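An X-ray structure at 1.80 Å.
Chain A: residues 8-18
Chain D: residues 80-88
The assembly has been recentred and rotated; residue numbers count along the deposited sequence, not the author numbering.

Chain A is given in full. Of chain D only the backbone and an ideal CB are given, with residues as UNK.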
# COMPACT_ATOMS: atom_id res chain seq x y z
N SER A 8 1.49 -20.41 -18.38
CA SER A 8 0.81 -21.17 -17.33
C SER A 8 -0.70 -21.11 -17.53
O SER A 8 -1.20 -20.35 -18.37
CB SER A 8 1.16 -20.59 -15.96
OG SER A 8 0.67 -19.27 -15.82
N ALA A 9 -1.43 -21.91 -16.77
CA ALA A 9 -2.88 -21.95 -16.85
C ALA A 9 -3.43 -20.63 -16.32
O ALA A 9 -4.46 -20.14 -16.78
CB ALA A 9 -3.42 -23.10 -16.02
N LEU A 10 -2.72 -20.06 -15.36
CA LEU A 10 -3.11 -18.79 -14.76
C LEU A 10 -3.01 -17.68 -15.80
O LEU A 10 -3.97 -16.95 -16.03
CB LEU A 10 -2.21 -18.48 -13.56
CG LEU A 10 -2.43 -17.14 -12.84
CD1 LEU A 10 -3.88 -17.03 -12.38
CD2 LEU A 10 -1.48 -17.05 -11.65
N GLU A 11 -1.85 -17.57 -16.45
CA GLU A 11 -1.66 -16.53 -17.46
C GLU A 11 -2.61 -16.69 -18.63
O GLU A 11 -3.20 -15.71 -19.10
CB GLU A 11 -0.22 -16.53 -17.98
CG GLU A 11 0.11 -15.28 -18.79
CD GLU A 11 1.53 -15.26 -19.35
OE1 GLU A 11 2.45 -15.75 -18.67
OE2 GLU A 11 1.71 -14.73 -20.47
N SER A 12 -2.76 -17.92 -19.12
CA SER A 12 -3.64 -18.19 -20.25
C SER A 12 -5.05 -17.68 -19.97
O SER A 12 -5.62 -16.95 -20.78
CB SER A 12 -3.68 -19.69 -20.54
OG SER A 12 -2.40 -20.18 -20.90
N LYS A 13 -5.60 -18.07 -18.82
CA LYS A 13 -6.95 -17.67 -18.44
C LYS A 13 -7.07 -16.16 -18.25
O LYS A 13 -8.08 -15.57 -18.62
CB LYS A 13 -7.38 -18.39 -17.16
CG LYS A 13 -8.75 -17.99 -16.65
CD LYS A 13 -9.85 -18.33 -17.64
CE LYS A 13 -11.21 -17.91 -17.11
NZ LYS A 13 -12.33 -18.24 -18.05
N ALA A 14 -6.05 -15.54 -17.67
CA ALA A 14 -6.06 -14.10 -17.45
C ALA A 14 -6.20 -13.36 -18.77
O ALA A 14 -7.04 -12.47 -18.91
CB ALA A 14 -4.79 -13.66 -16.74
N ARG A 15 -5.37 -13.73 -19.74
CA ARG A 15 -5.39 -13.10 -21.05
C ARG A 15 -6.71 -13.30 -21.80
O ARG A 15 -7.28 -12.34 -22.32
CB ARG A 15 -4.23 -13.62 -21.90
CG ARG A 15 -2.85 -13.20 -21.41
CD ARG A 15 -1.76 -13.89 -22.23
NE ARG A 15 -0.41 -13.44 -21.90
CZ ARG A 15 0.11 -12.27 -22.27
NH1 ARG A 15 -0.61 -11.43 -23.00
NH2 ARG A 15 1.35 -11.95 -21.92
N SER A 16 -7.19 -14.53 -21.86
CA SER A 16 -8.43 -14.82 -22.56
C SER A 16 -9.66 -14.20 -21.90
O SER A 16 -10.60 -13.81 -22.59
CB SER A 16 -8.63 -16.34 -22.70
OG SER A 16 -8.75 -16.97 -21.43
N TRP A 17 -9.65 -14.10 -20.58
CA TRP A 17 -10.79 -13.52 -19.88
C TRP A 17 -10.87 -12.02 -20.15
O TRP A 17 -11.95 -11.47 -20.32
CB TRP A 17 -10.71 -13.78 -18.37
CG TRP A 17 -12.07 -14.04 -17.77
CD1 TRP A 17 -13.28 -13.98 -18.41
CD2 TRP A 17 -12.36 -14.40 -16.41
NE1 TRP A 17 -14.30 -14.29 -17.54
CE2 TRP A 17 -13.76 -14.55 -16.31
CE3 TRP A 17 -11.57 -14.62 -15.27
CZ2 TRP A 17 -14.40 -14.91 -15.11
CZ3 TRP A 17 -12.20 -14.97 -14.08
CH2 TRP A 17 -13.60 -15.11 -14.01
N LEU A 18 -9.72 -11.35 -20.18
CA LEU A 18 -9.69 -9.92 -20.47
C LEU A 18 -10.33 -9.71 -21.84
O LEU A 18 -11.23 -8.88 -22.00
CB LEU A 18 -8.25 -9.40 -20.50
CG LEU A 18 -7.60 -8.98 -19.18
CD1 LEU A 18 -6.11 -8.73 -19.39
CD2 LEU A 18 -8.28 -7.73 -18.65
N UNK D 80 -16.19 -21.21 -8.41
CA UNK D 80 -15.31 -20.28 -9.11
C UNK D 80 -14.72 -20.90 -10.36
O UNK D 80 -14.59 -22.13 -10.46
CB UNK D 80 -14.19 -19.81 -8.18
N UNK D 81 -14.36 -20.06 -11.32
CA UNK D 81 -13.77 -20.53 -12.57
C UNK D 81 -12.35 -21.01 -12.32
O UNK D 81 -11.68 -20.53 -11.41
CB UNK D 81 -13.78 -19.43 -13.63
N UNK D 82 -11.88 -21.96 -13.12
CA UNK D 82 -10.52 -22.46 -12.99
C UNK D 82 -9.61 -21.48 -13.73
O UNK D 82 -10.01 -20.89 -14.73
CB UNK D 82 -10.39 -23.88 -13.54
N UNK D 83 -8.35 -21.33 -13.28
CA UNK D 83 -7.73 -22.00 -12.14
C UNK D 83 -7.92 -21.29 -10.80
O UNK D 83 -7.43 -21.75 -9.77
CB UNK D 83 -6.23 -22.16 -12.41
N UNK D 84 -8.64 -20.17 -10.81
CA UNK D 84 -8.88 -19.42 -9.58
C UNK D 84 -9.51 -20.32 -8.51
O UNK D 84 -9.17 -20.23 -7.33
CB UNK D 84 -9.78 -18.22 -9.86
N UNK D 85 -10.43 -21.19 -8.93
CA UNK D 85 -11.09 -22.10 -8.00
C UNK D 85 -10.05 -22.91 -7.21
O UNK D 85 -10.06 -22.88 -5.98
CB UNK D 85 -12.04 -23.04 -8.75
N UNK D 86 -9.16 -23.61 -7.91
CA UNK D 86 -8.14 -24.40 -7.23
C UNK D 86 -7.13 -23.55 -6.49
O UNK D 86 -6.65 -23.93 -5.42
CB UNK D 86 -7.41 -25.29 -8.24
N UNK D 87 -6.79 -22.39 -7.06
CA UNK D 87 -5.82 -21.50 -6.43
C UNK D 87 -6.31 -21.07 -5.05
O UNK D 87 -5.58 -21.17 -4.06
CB UNK D 87 -5.56 -20.27 -7.31
N UNK D 88 -7.55 -20.60 -4.98
CA UNK D 88 -8.13 -20.16 -3.72
C UNK D 88 -8.41 -21.33 -2.76
O UNK D 88 -8.12 -21.24 -1.57
CB UNK D 88 -9.42 -19.39 -3.99

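Position 80 has phi/psi of -89/154, and its CA-to-CB bond runs sideways to chain A, with no chain A atom within 5.5 Å of the ideal CB. Nothing visible selects a side chain. The deposited residue is D:Leu80, which stays clear of chain A; its backbone N donates to the side-chain OE1 of position 85 at 3.0 Å.

Position 81 is extended (-72/151) and its CB points toward chain A. The ideal CB lies 4.3 Å from A:Trp17 CH2 and 4.6 Å from A:Lys13 CE, so the site offers the A:Trp17 ring near CH2 and the aliphatic run of a lysine. A compact apolar residue such as Val, Ile or Ala would suit it; A:Lys13 NZ is 4.8 Å from the ideal CB, so Thr or an acidic residue could also fit. The deposited residue is D:Val81, chi1 -51° (m), which uses only the apolar part of the site. Its CG2 comes within 3.5 Å of A:Trp17 CH2, approaching the ring obliquely, and within 4.2 Å of A:Lys13 CE.

Position 82 (-82/150) directs its CB sideways into space free of chain A, which favours polar residues without dictating one. Its backbone matters more: the carbonyl O sits 3.7 Å from A:Lys13 CG, whatever the side chain. The deposited D:Gln82 leads away and serves its own chain, with NE2 donating to OD1 of position 86 at 3.1 Å.

Position 83 faces A:Ala9 and A:Leu10, its ideal CB 4.7 Å from A:Ala9 CB and 5.0 Å from A:Leu10 N. The backbone supplies sharper evidence: the CA atoms of 82 and 83 are close enough together to mark a cis peptide, which strongly favours proline, and phi of -88 is compatible with it. D:Pro83 is deposited, its ring C-gamma endo. CD lies 3.8 Å from A:Lys13 CB, while CG lies 3.9 Å from A:Leu10 CA and 4.0 Å from A:Ala9 O, so the ring packs against the first turn of the chain A helix.

Positions 84, 85 and 86 have helical angles and no chain A atom within 5.5 Å of their ideal CBs; many residues would fit. They are D:Leu84, D:Gln85 and D:Asn86. The backbone N of D:Asn86 makes a weak 3.4 Å bond to D:Gln82 OE1.

Position 87, one turn beyond 83, points toward chain A, yet its ideal CB has no neighbour within 5.5 Å. A longer apolar chain (Ile, Leu, Met) could bridge the gap to A:Leu10. D:Ile87 does so in an m, t conformation, its CD1 3.8 Å from A:Leu10 CD1.

Position 88 is helical and out of reach, leaving its identity open; it is D:Ile88.

Chain D 80-88: LVQPLQNII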
# COMPACT_ATOMS: atom_id res chain seq x y z
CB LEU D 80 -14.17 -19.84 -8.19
CG LEU D 80 -14.57 -19.13 -6.89
CD1 LEU D 80 -13.32 -18.81 -6.10
CD2 LEU D 80 -15.35 -17.87 -7.21
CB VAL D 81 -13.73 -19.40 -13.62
CG1 VAL D 81 -15.10 -18.76 -13.75
CG2 VAL D 81 -12.69 -18.35 -13.23
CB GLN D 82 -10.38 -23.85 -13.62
CG GLN D 82 -11.07 -24.97 -12.86
CD GLN D 82 -10.53 -25.14 -11.45
OE1 GLN D 82 -9.44 -24.67 -11.13
NE2 GLN D 82 -11.29 -25.84 -10.61
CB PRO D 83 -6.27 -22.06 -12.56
CG PRO D 83 -6.09 -20.73 -13.21
CD PRO D 83 -7.34 -20.59 -14.06
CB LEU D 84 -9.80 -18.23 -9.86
CG LEU D 84 -10.13 -17.32 -8.67
CD1 LEU D 84 -8.85 -16.67 -8.14
CD2 LEU D 84 -11.12 -16.25 -9.11
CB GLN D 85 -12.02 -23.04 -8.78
CG GLN D 85 -12.61 -24.21 -7.99
CD GLN D 85 -13.43 -23.78 -6.78
OE1 GLN D 85 -14.27 -22.88 -6.86
NE2 GLN D 85 -13.21 -24.45 -5.66
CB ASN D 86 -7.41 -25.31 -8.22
CG ASN D 86 -8.31 -26.35 -8.85
OD1 ASN D 86 -9.36 -26.69 -8.30
ND2 ASN D 86 -7.90 -26.87 -9.99
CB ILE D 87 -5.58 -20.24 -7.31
CG1 ILE D 87 -4.87 -20.65 -8.60
CG2 ILE D 87 -4.75 -19.21 -6.53
CD1 ILE D 87 -4.69 -19.53 -9.59
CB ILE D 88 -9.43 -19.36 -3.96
CG1 ILE D 88 -9.09 -18.05 -4.69
CG2 ILE D 88 -10.14 -19.10 -2.64
CD1 ILE D 88 -10.30 -17.14 -4.93
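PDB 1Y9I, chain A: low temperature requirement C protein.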